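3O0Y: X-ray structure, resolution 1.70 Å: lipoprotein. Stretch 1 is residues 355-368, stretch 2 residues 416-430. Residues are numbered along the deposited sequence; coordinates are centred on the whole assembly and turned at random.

Stretch 1, residues 355-368: GREELLSDINGYIT
Stretch 2, residues 416-430: IYWINLRDMKANPKF

Residues 355-368 form an uninterrupted α-helix that extends beyond the stretch in both directions, with phi/psi near -62/-43 and i to i+4 hydrogen bonds from L359 N to G355 O (3.0 Å) through T368 N to N364 O (3.1 Å). Stretch 2 begins as an extended strand that includes Y417 and I419, passes through a turn, makes a short 3-10 segment at 424-426 and continues beyond N427 toward F430. Helix and strand run roughly antiparallel, their N-to-C directions 147° apart and their axes 11.3 Å apart at closest approach. The register is set by three CA pairs: R356 CA lies 6.8 Å from L421 CA, L359 CA lies 8.2 Å from K429 CA, and L360 CA lies 8.6 Å from I419 CA. Together the stretches bury 617 Å².

The strand alternates. Y417 and I419 point their CA-to-CB bonds toward the helix, whereas I416 and W418 make no contact with it. On the helix, R356, L359, I363 and I367 form the matching stripe. L359 (chi1 t, chi2 t) places CD1 3.8 Å from L421 CD2, 3.9 Å from M424 SD and 3.7 Å from N427 CB, while L359 CD2 lies 4.2 Å from I419 CG1. L360 starts sideways, but its m,t rotamer brings L360 CD2 to 3.8 Å from I419 CG2 and L360 CD1 to 4.1 Å from L421 CD1. I419 (t,p) and L421 (m,t) supply these apolar surfaces. Further along, I363 (m,t) sets CD1 4.1 Å from I419 CG1. Y417 (chi1 t, chi2 21°) holds its ring where Y417 CE2 meets I363 CG2 (3.6 Å) and where I367, also m,t, brings I367 CD1 to 4.2 Å from Y417 CD2, at the edge of the ring.

R356 supplies the direct hydrogen bonds between the stretches. Its m,t,t chain, with chi4 83°, extends to the turn, where R356 NE donates to L421 O (2.8 Å, 148°), R356 NH1 donates to the same L421 O (3.0 Å), and a weak bond joins R356 NH1 to R422 O (3.1 Å). Both carbonyls lie near the guanidinium plane, leaving one face for M424 CE, 3.9 Å from R356 NE. M424 reaches this position from a sideways start through m,m,p.

Elsewhere along the contact, extended side chains bring opposite charges together: E358 (t,t) and K429 (m,t,t,t) form a long salt bridge, E358 OE2 to K429 NZ 3.5 Å. A water lies 2.6 Å from E358 OE2 and 2.7 Å from D362 OD2 and accepts a weak bond from K429 NZ (3.3 Å). A second water links Y366 OH (2.7 Å) to K429 O (2.9 Å), donating to the carbonyl.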

ATOM      1  N   GLY A 355     -23.383  -3.349 -17.444  1.00  7.20           N
ATOM      2  CA  GLY A 355     -22.197  -4.216 -17.391  1.00  7.45           C
ATOM      3  C   GLY A 355     -21.434  -3.912 -16.097  1.00  6.44           C
ATOM      4  O   GLY A 355     -20.868  -4.793 -15.447  1.00  6.81           O
ATOM      5  N   ARG A 356     -21.319  -2.629 -15.753  1.00  6.99           N
ATOM      6  CA  ARG A 356     -20.684  -2.269 -14.514  1.00  5.85           C
ATOM      7  C   ARG A 356     -21.482  -2.766 -13.296  1.00  7.30           C
ATOM      8  O   ARG A 356     -20.893  -3.182 -12.291  1.00  7.41           O
ATOM      9  CB  ARG A 356     -20.348  -0.784 -14.485  1.00  6.82           C
ATOM     10  CG  ARG A 356     -19.203  -0.458 -15.372  1.00  7.73           C
ATOM     11  CD  ARG A 356     -19.053   1.067 -15.581  1.00 11.37           C
ATOM     12  NE  ARG A 356     -17.863   1.300 -16.408  1.00 11.91           N
ATOM     13  CZ  ARG A 356     -17.812   1.233 -17.722  1.00 12.56           C
ATOM     14  NH1 ARG A 356     -16.664   1.442 -18.356  1.00 12.44           N
ATOM     15  NH2 ARG A 356     -18.909   1.042 -18.422  1.00 12.48           N
ATOM     16  N   GLU A 357     -22.817  -2.705 -13.359  1.00  5.04           N
ATOM     17  CA  GLU A 357     -23.621  -3.310 -12.322  1.00  6.57           C
ATOM     18  C   GLU A 357     -23.413  -4.797 -12.156  1.00  4.69           C
ATOM     19  O   GLU A 357     -23.433  -5.330 -10.996  1.00  7.23           O
ATOM     20  CB  GLU A 357     -25.149  -3.040 -12.572  1.00  6.26           C
ATOM     21  CG  GLU A 357     -25.556  -1.574 -12.338  1.00  7.77           C
ATOM     22  CD  GLU A 357     -26.979  -1.217 -12.821  1.00 11.09           C
ATOM     23  OE1 GLU A 357     -27.561  -1.942 -13.686  1.00 14.25           O
ATOM     24  OE2 GLU A 357     -27.469  -0.118 -12.348  1.00 13.76           O
ATOM     25  N   GLU A 358     -23.218  -5.482 -13.264  1.00  5.10           N
ATOM     26  CA  GLU A 358     -22.955  -6.917 -13.248  1.00  6.48           C
ATOM     27  C   GLU A 358     -21.626  -7.195 -12.569  1.00  4.74           C
ATOM     28  O   GLU A 358     -21.514  -8.076 -11.722  1.00  6.15           O
ATOM     29  CB  GLU A 358     -22.974  -7.519 -14.657  1.00  6.91           C
ATOM     30  CG  GLU A 358     -22.935  -9.079 -14.586  1.00  9.93           C
ATOM     31  CD  GLU A 358     -22.844  -9.768 -15.941  1.00 22.12           C
ATOM     32  OE1 GLU A 358     -22.873  -9.092 -16.963  1.00 24.69           O
ATOM     33  OE2 GLU A 358     -22.632 -10.991 -15.953  1.00 25.45           O
ATOM     34  N   LEU A 359     -20.578  -6.450 -12.932  1.00  6.15           N
ATOM     35  CA  LEU A 359     -19.312  -6.595 -12.307  1.00  5.80           C
ATOM     36  C   LEU A 359     -19.410  -6.414 -10.795  1.00  6.68           C
ATOM     37  O   LEU A 359     -18.911  -7.219 -10.016  1.00  5.16           O
ATOM     38  CB  LEU A 359     -18.311  -5.628 -12.960  1.00  6.16           C
ATOM     39  CG  LEU A 359     -16.864  -5.727 -12.613  1.00  7.35           C
ATOM     40  CD1 LEU A 359     -15.974  -4.830 -13.633  1.00  7.29           C
ATOM     41  CD2 LEU A 359     -16.619  -5.327 -11.150  1.00  8.64           C
ATOM     42  N   LEU A 360     -20.079  -5.354 -10.358  1.00  7.37           N
ATOM     43  CA  LEU A 360     -20.199  -5.068  -8.925  1.00  6.77           C
ATOM     44  C   LEU A 360     -21.007  -6.135  -8.182  1.00  7.72           C
ATOM     45  O   LEU A 360     -20.635  -6.508  -7.067  1.00  6.15           O
ATOM     46  CB  LEU A 360     -20.787  -3.681  -8.704  1.00  6.34           C
ATOM     47  CG  LEU A 360     -19.825  -2.497  -9.023  1.00  7.57           C
ATOM     48  CD1 LEU A 360     -20.669  -1.187  -9.142  1.00 11.21           C
ATOM     49  CD2 LEU A 360     -18.746  -2.361  -8.034  1.00  8.40           C
ATOM     50  N   SER A 361     -22.050  -6.663  -8.831  1.00  8.02           N
ATOM     51  CA  SER A 361     -22.843  -7.749  -8.240  1.00  8.94           C
ATOM     52  C   SER A 361     -22.032  -9.004  -8.135  1.00  7.32           C
ATOM     53  O   SER A 361     -22.118  -9.754  -7.142  1.00  8.45           O
ATOM     54  CB  SER A 361     -24.124  -8.044  -9.042  1.00 10.85           C
ATOM     55  OG  SER A 361     -24.869  -6.813  -9.001  1.00 19.44           O
ATOM     56  N   ASP A 362     -21.270  -9.274  -9.174  1.00  6.26           N
ATOM     57  CA  ASP A 362     -20.374 -10.447  -9.129  1.00  6.74           C
ATOM     58  C   ASP A 362     -19.367 -10.374  -7.991  1.00  6.65           C
ATOM     59  O   ASP A 362     -19.186 -11.370  -7.207  1.00  7.96           O
ATOM     60  CB  ASP A 362     -19.606 -10.646 -10.453  1.00  6.85           C
ATOM     61  CG  ASP A 362     -20.503 -11.170 -11.614  1.00 10.93           C
ATOM     62  OD1 ASP A 362     -21.686 -11.641 -11.392  1.00 10.55           O
ATOM     63  OD2 ASP A 362     -19.984 -11.142 -12.775  1.00 12.94           O
ATOM     64  N   ILE A 363     -18.704  -9.227  -7.856  1.00  5.88           N
ATOM     65  CA  ILE A 363     -17.788  -8.993  -6.715  1.00  9.31           C
ATOM     66  C   ILE A 363     -18.435  -9.234  -5.375  1.00  9.49           C
ATOM     67  O   ILE A 363     -17.887  -9.945  -4.509  1.00  9.36           O
ATOM     68  CB  ILE A 363     -17.285  -7.546  -6.620  1.00  9.61           C
ATOM     69  CG1 ILE A 363     -16.241  -7.355  -7.610  1.00 11.59           C
ATOM     70  CG2 ILE A 363     -16.632  -7.320  -5.161  1.00 16.05           C
ATOM     71  CD1 ILE A 363     -15.834  -5.815  -7.650  1.00  7.72           C
ATOM     72  N   ASN A 364     -19.599  -8.644  -5.175  1.00  9.70           N
ATOM     73  CA  ASN A 364     -20.279  -8.789  -3.930  1.00 10.21           C
ATOM     74  C   ASN A 364     -20.640 -10.267  -3.659  1.00 11.86           C
ATOM     75  O   ASN A 364     -20.509 -10.740  -2.543  1.00 11.00           O
ATOM     76  CB  ASN A 364     -21.472  -7.793  -3.792  1.00 13.39           C
ATOM     77  CG  ASN A 364     -20.966  -6.331  -3.509  1.00 12.05           C
ATOM     78  OD1 ASN A 364     -20.412  -6.153  -2.486  1.00 17.68           O
ATOM     79  ND2 ASN A 364     -20.873  -5.404  -4.549  1.00 23.51           N
ATOM     80  N   GLY A 365     -21.061 -11.001  -4.674  1.00  9.80           N
ATOM     81  CA  GLY A 365     -21.320 -12.396  -4.554  1.00  8.22           C
ATOM     82  C   GLY A 365     -20.069 -13.207  -4.207  1.00  7.78           C
ATOM     83  O   GLY A 365     -20.141 -14.172  -3.402  1.00  7.91           O
ATOM     84  N   TYR A 366     -18.945 -12.840  -4.804  1.00  7.35           N
ATOM     85  CA  TYR A 366     -17.714 -13.549  -4.494  1.00  6.23           C
ATOM     86  C   TYR A 366     -17.351 -13.394  -3.020  1.00  7.56           C
ATOM     87  O   TYR A 366     -16.850 -14.360  -2.392  1.00  6.63           O
ATOM     88  CB  TYR A 366     -16.534 -13.130  -5.366  1.00  6.51           C
ATOM     89  CG  TYR A 366     -16.668 -13.339  -6.858  1.00  6.02           C
ATOM     90  CD1 TYR A 366     -17.407 -14.396  -7.379  1.00  7.43           C
ATOM     91  CD2 TYR A 366     -16.069 -12.452  -7.744  1.00  6.22           C
ATOM     92  CE1 TYR A 366     -17.544 -14.543  -8.753  1.00 10.75           C
ATOM     93  CE2 TYR A 366     -16.171 -12.604  -9.128  1.00  6.94           C
ATOM     94  CZ  TYR A 366     -16.928 -13.660  -9.629  1.00  8.59           C
ATOM     95  OH  TYR A 366     -17.068 -13.889 -11.004  1.00  8.98           O
ATOM     96  N   ILE A 367     -17.458 -12.167  -2.504  1.00  5.86           N
ATOM     97  CA  ILE A 367     -17.125 -11.880  -1.066  1.00  6.28           C
ATOM     98  C   ILE A 367     -18.015 -12.694  -0.183  1.00  7.09           C
ATOM     99  O   ILE A 367     -17.522 -13.357   0.742  1.00  7.21           O
ATOM    100  CB  ILE A 367     -17.220 -10.392  -0.742  1.00  4.15           C
ATOM    101  CG1 ILE A 367     -16.224  -9.651  -1.572  1.00  6.42           C
ATOM    102  CG2 ILE A 367     -16.982 -10.148   0.799  1.00  7.44           C
ATOM    103  CD1 ILE A 367     -16.336  -8.144  -1.443  1.00  7.27           C
ATOM    104  N   THR A 368     -19.328 -12.697  -0.438  1.00  9.48           N
ATOM    105  CA  THR A 368     -20.268 -13.396   0.401  1.00  9.18           C
ATOM    106  C   THR A 368     -19.965 -14.895   0.449  1.00  9.23           C
ATOM    107  O   THR A 368     -20.016 -15.529   1.544  1.00  8.67           O
ATOM    108  CB  THR A 368     -21.733 -13.131  -0.098  1.00 12.01           C
ATOM    109  OG1 THR A 368     -21.947 -11.721  -0.036  1.00 15.17           O
ATOM    110  CG2 THR A 368     -22.762 -13.905   0.723  1.00 13.31           C
ATOM    111  N   ILE A 416     -12.555  -0.550   2.727  1.00  6.72           N
ATOM    112  CA  ILE A 416     -13.115  -0.521   1.366  1.00  6.97           C
ATOM    113  C   ILE A 416     -12.213  -1.179   0.351  1.00  6.79           C
ATOM    114  O   ILE A 416     -11.011  -0.885   0.257  1.00  6.40           O
ATOM    115  CB  ILE A 416     -13.357   0.964   0.923  1.00  6.61           C
ATOM    116  CG1 ILE A 416     -14.334   1.648   1.933  1.00 10.09           C
ATOM    117  CG2 ILE A 416     -13.905   1.060  -0.524  1.00  7.52           C
ATOM    118  CD1 ILE A 416     -14.258   3.168   1.842  1.00 12.96           C
ATOM    119  N   TYR A 417     -12.834  -2.048  -0.429  1.00  6.48           N
ATOM    120  CA  TYR A 417     -12.303  -2.622  -1.624  1.00  4.99           C
ATOM    121  C   TYR A 417     -12.749  -1.708  -2.749  1.00  5.87           C
ATOM    122  O   TYR A 417     -13.912  -1.608  -3.082  1.00  6.90           O
ATOM    123  CB  TYR A 417     -12.792  -4.069  -1.764  1.00  6.16           C
ATOM    124  CG  TYR A 417     -12.623  -4.764  -3.120  1.00  3.63           C
ATOM    125  CD1 TYR A 417     -11.719  -4.369  -4.064  1.00  5.67           C
ATOM    126  CD2 TYR A 417     -13.321  -5.930  -3.354  1.00  7.12           C
ATOM    127  CE1 TYR A 417     -11.585  -5.069  -5.267  1.00  5.02           C
ATOM    128  CE2 TYR A 417     -13.204  -6.598  -4.576  1.00  5.78           C
ATOM    129  CZ  TYR A 417     -12.319  -6.178  -5.500  1.00  8.91           C
ATOM    130  OH  TYR A 417     -12.173  -6.863  -6.684  1.00  7.18           O
ATOM    131  N   TRP A 418     -11.764  -0.998  -3.290  1.00  5.90           N
ATOM    132  CA  TRP A 418     -11.955  -0.148  -4.410  1.00  6.66           C
ATOM    133  C   TRP A 418     -11.700  -0.877  -5.723  1.00  6.29           C
ATOM    134  O   TRP A 418     -10.673  -1.582  -5.882  1.00  8.08           O
ATOM    135  CB  TRP A 418     -11.014   1.017  -4.382  1.00  6.46           C
ATOM    136  CG  TRP A 418     -11.185   1.908  -3.235  1.00  5.73           C
ATOM    137  CD1 TRP A 418     -10.584   1.743  -2.026  1.00  9.30           C
ATOM    138  CD2 TRP A 418     -12.022   3.087  -3.119  1.00  7.18           C
ATOM    139  NE1 TRP A 418     -10.959   2.766  -1.163  1.00 12.53           N
ATOM    140  CE2 TRP A 418     -11.854   3.586  -1.799  1.00 11.97           C
ATOM    141  CE3 TRP A 418     -12.899   3.737  -3.977  1.00 12.14           C
ATOM    142  CZ2 TRP A 418     -12.538   4.719  -1.330  1.00 14.61           C
ATOM    143  CZ3 TRP A 418     -13.602   4.850  -3.533  1.00 13.83           C
ATOM    144  CH2 TRP A 418     -13.393   5.349  -2.201  1.00 14.81           C
ATOM    145  N   ILE A 419     -12.633  -0.714  -6.646  1.00  7.00           N
ATOM    146  CA  ILE A 419     -12.510  -1.299  -7.986  1.00  6.43           C
ATOM    147  C   ILE A 419     -12.522  -0.240  -9.082  1.00  7.93           C
ATOM    148  O   ILE A 419     -13.325   0.686  -9.021  1.00  9.72           O
ATOM    149  CB  ILE A 419     -13.652  -2.374  -8.180  1.00  6.03           C
ATOM    150  CG1 ILE A 419     -13.464  -3.094  -9.495  1.00  8.30           C
ATOM    151  CG2 ILE A 419     -15.013  -1.747  -8.057  1.00  6.57           C
ATOM    152  CD1 ILE A 419     -12.286  -4.059  -9.535  1.00  9.59           C
ATOM    153  N   ASN A 420     -11.629  -0.362 -10.085  1.00  8.31           N
ATOM    154  CA  ASN A 420     -11.576   0.599 -11.203  1.00  7.40           C
ATOM    155  C   ASN A 420     -12.479   0.161 -12.341  1.00  9.44           C
ATOM    156  O   ASN A 420     -12.231  -0.901 -12.948  1.00  9.80           O
ATOM    157  CB  ASN A 420     -10.160   0.671 -11.727  1.00  7.50           C
ATOM    158  CG  ASN A 420      -9.938   1.870 -12.558  1.00  9.02           C
ATOM    159  OD1 ASN A 420     -10.769   2.243 -13.372  1.00 10.53           O
ATOM    160  ND2 ASN A 420      -8.790   2.518 -12.367  1.00 11.13           N
ATOM    161  N   LEU A 421     -13.582   0.877 -12.549  1.00  9.20           N
ATOM    162  CA  LEU A 421     -14.513   0.551 -13.621  1.00  7.98           C
ATOM    163  C   LEU A 421     -14.288   1.336 -14.916  1.00  9.38           C
ATOM    164  O   LEU A 421     -15.172   1.341 -15.812  1.00 11.10           O
ATOM    165  CB  LEU A 421     -15.915   0.716 -13.098  1.00 10.18           C
ATOM    166  CG  LEU A 421     -16.352   0.054 -11.795  1.00 13.05           C
ATOM    167  CD1 LEU A 421     -17.772   0.476 -11.475  1.00 12.65           C
ATOM    168  CD2 LEU A 421     -16.154  -1.458 -12.002  1.00 12.50           C
ATOM    169  N   ARG A 422     -13.113   1.958 -15.057  1.00  8.54           N
ATOM    170  CA  ARG A 422     -12.909   2.779 -16.269  1.00  9.74           C
ATOM    171  C   ARG A 422     -13.038   1.990 -17.569  1.00 12.27           C
ATOM    172  O   ARG A 422     -13.734   2.442 -18.520  1.00 13.61           O
ATOM    173  CB  ARG A 422     -11.541   3.426 -16.274  1.00 10.49           C
ATOM    174  CG  ARG A 422     -11.255   4.394 -17.450  1.00 15.27           C
ATOM    175  CD  ARG A 422      -9.804   4.944 -17.461  1.00 25.40           C
ATOM    176  NE  ARG A 422      -8.873   4.060 -18.177  1.00 40.09           N
ATOM    177  CZ  ARG A 422      -7.961   3.235 -17.623  1.00 47.22           C
ATOM    178  NH1 ARG A 422      -7.729   3.169 -16.305  1.00 48.28           N
ATOM    179  NH2 ARG A 422      -7.221   2.483 -18.430  1.00 52.22           N
ATOM    180  N   ASP A 423     -12.373   0.826 -17.628  1.00 11.95           N
ATOM    181  CA  ASP A 423     -12.256   0.079 -18.885  1.00 12.26           C
ATOM    182  C   ASP A 423     -12.624  -1.396 -18.656  1.00 11.78           C
ATOM    183  O   ASP A 423     -11.933  -2.096 -17.889  1.00 10.95           O
ATOM    184  CB  ASP A 423     -10.799   0.131 -19.294  1.00 14.98           C
ATOM    185  CG  ASP A 423     -10.542  -0.563 -20.650  1.00 24.21           C
ATOM    186  OD1 ASP A 423     -11.534  -1.063 -21.291  1.00 27.31           O
ATOM    187  OD2 ASP A 423      -9.335  -0.626 -21.036  1.00 30.27           O
ATOM    188  N   MET A 424     -13.671  -1.857 -19.334  1.00 11.41           N
ATOM    189  CA  MET A 424     -14.117  -3.233 -19.130  1.00 12.42           C
ATOM    190  C   MET A 424     -13.031  -4.215 -19.649  1.00 13.51           C
ATOM    191  O   MET A 424     -12.893  -5.333 -19.153  1.00 13.29           O
ATOM    192  CB  MET A 424     -15.533  -3.488 -19.680  1.00 13.75           C
ATOM    193  CG  MET A 424     -16.746  -2.890 -18.823  1.00 14.82           C
ATOM    194  SD  MET A 424     -16.798  -3.275 -17.071  1.00  6.64           S
ATOM    195  CE  MET A 424     -15.657  -1.957 -16.399  1.00  7.54           C
ATOM    196  N   LYS A 425     -12.243  -3.792 -20.640  1.00 14.57           N
ATOM    197  CA  LYS A 425     -11.206  -4.678 -21.180  1.00 15.14           C
ATOM    198  C   LYS A 425     -10.113  -4.951 -20.145  1.00 14.11           C
ATOM    199  O   LYS A 425      -9.435  -5.984 -20.205  1.00 13.67           O
ATOM    200  CB  LYS A 425     -10.595  -4.132 -22.482  1.00 17.68           C
ATOM    201  CG  LYS A 425     -11.578  -3.501 -23.481  1.00 26.09           C
ATOM    202  CD  LYS A 425     -12.538  -4.510 -24.104  1.00 34.01           C
ATOM    203  CE  LYS A 425     -12.969  -4.172 -25.583  1.00 36.10           C
ATOM    204  NZ  LYS A 425     -12.015  -3.242 -26.276  1.00 40.88           N
ATOM    205  N   ALA A 426      -9.984  -4.056 -19.170  1.00 10.55           N
ATOM    206  CA  ALA A 426      -9.046  -4.165 -18.065  1.00 12.30           C
ATOM    207  C   ALA A 426      -9.611  -4.997 -16.885  1.00  9.95           C
ATOM    208  O   ALA A 426      -8.963  -5.167 -15.889  1.00 11.95           O
ATOM    209  CB  ALA A 426      -8.647  -2.735 -17.590  1.00 14.92           C
ATOM    210  N   ASN A 427     -10.858  -5.425 -17.011  1.00  9.87           N
ATOM    211  CA  ASN A 427     -11.583  -6.226 -16.008  1.00  7.74           C
ATOM    212  C   ASN A 427     -12.114  -7.518 -16.559  1.00  8.03           C
ATOM    213  O   ASN A 427     -13.310  -7.795 -16.439  1.00  7.21           O
ATOM    214  CB  ASN A 427     -12.756  -5.420 -15.457  1.00  7.08           C
ATOM    215  CG  ASN A 427     -12.309  -4.245 -14.545  1.00 11.23           C
ATOM    216  OD1 ASN A 427     -12.275  -3.061 -14.976  1.00 13.67           O
ATOM    217  ND2 ASN A 427     -11.984  -4.558 -13.343  1.00  9.55           N
ATOM    218  N   PRO A 428     -11.247  -8.294 -17.216  1.00  8.46           N
ATOM    219  CA  PRO A 428     -11.748  -9.552 -17.751  1.00  8.37           C
ATOM    220  C   PRO A 428     -12.377 -10.374 -16.634  1.00  7.14           C
ATOM    221  O   PRO A 428     -11.902 -10.440 -15.496  1.00  7.07           O
ATOM    222  CB  PRO A 428     -10.489 -10.250 -18.264  1.00  8.05           C
ATOM    223  CG  PRO A 428      -9.344  -9.689 -17.474  1.00 11.44           C
ATOM    224  CD  PRO A 428      -9.773  -8.209 -17.268  1.00  9.73           C
ATOM    225  N   LYS A 429     -13.445 -11.075 -16.965  1.00  6.96           N
ATOM    226  CA  LYS A 429     -14.134 -11.806 -15.940  1.00  6.69           C
ATOM    227  C   LYS A 429     -13.274 -12.801 -15.178  1.00  8.62           C
ATOM    228  O   LYS A 429     -13.558 -13.063 -13.989  1.00  9.63           O
ATOM    229  CB  LYS A 429     -15.346 -12.520 -16.466  1.00  6.65           C
ATOM    230  CG  LYS A 429     -16.407 -11.522 -17.081  1.00  8.26           C
ATOM    231  CD  LYS A 429     -17.705 -12.253 -17.357  1.00 12.44           C
ATOM    232  CE  LYS A 429     -18.750 -11.326 -18.009  1.00 17.11           C
ATOM    233  NZ  LYS A 429     -20.069 -12.002 -18.165  1.00 21.77           N
ATOM    234  N   PHE A 430     -12.341 -13.410 -15.879  1.00  5.85           N
ATOM    235  CA  PHE A 430     -11.467 -14.477 -15.288  1.00  6.74           C
ATOM    236  C   PHE A 430     -10.437 -13.952 -14.290  1.00  8.93           C
ATOM    237  O   PHE A 430      -9.742 -14.728 -13.672  1.00  8.88           O
ATOM    238  CB  PHE A 430     -10.785 -15.287 -16.381  1.00  7.37           C
ATOM    239  CG  PHE A 430      -9.968 -14.491 -17.367  1.00  6.60           C
ATOM    240  CD1 PHE A 430      -8.752 -13.956 -17.013  1.00  9.83           C
ATOM    241  CD2 PHE A 430     -10.392 -14.351 -18.686  1.00  7.28           C
ATOM    242  CE1 PHE A 430      -7.975 -13.283 -17.896  1.00 13.35           C
ATOM    243  CE2 PHE A 430      -9.612 -13.642 -19.625  1.00  7.99           C
ATOM    244  CZ  PHE A 430      -8.413 -13.124 -19.258  1.00 10.11           C
TER
HETATM  245  O   HOH W   1     -20.737 -12.532 -14.967  1.00 25.43           O
HETATM  246  O   HOH W   2     -16.099 -12.192 -12.853  1.00 15.52           O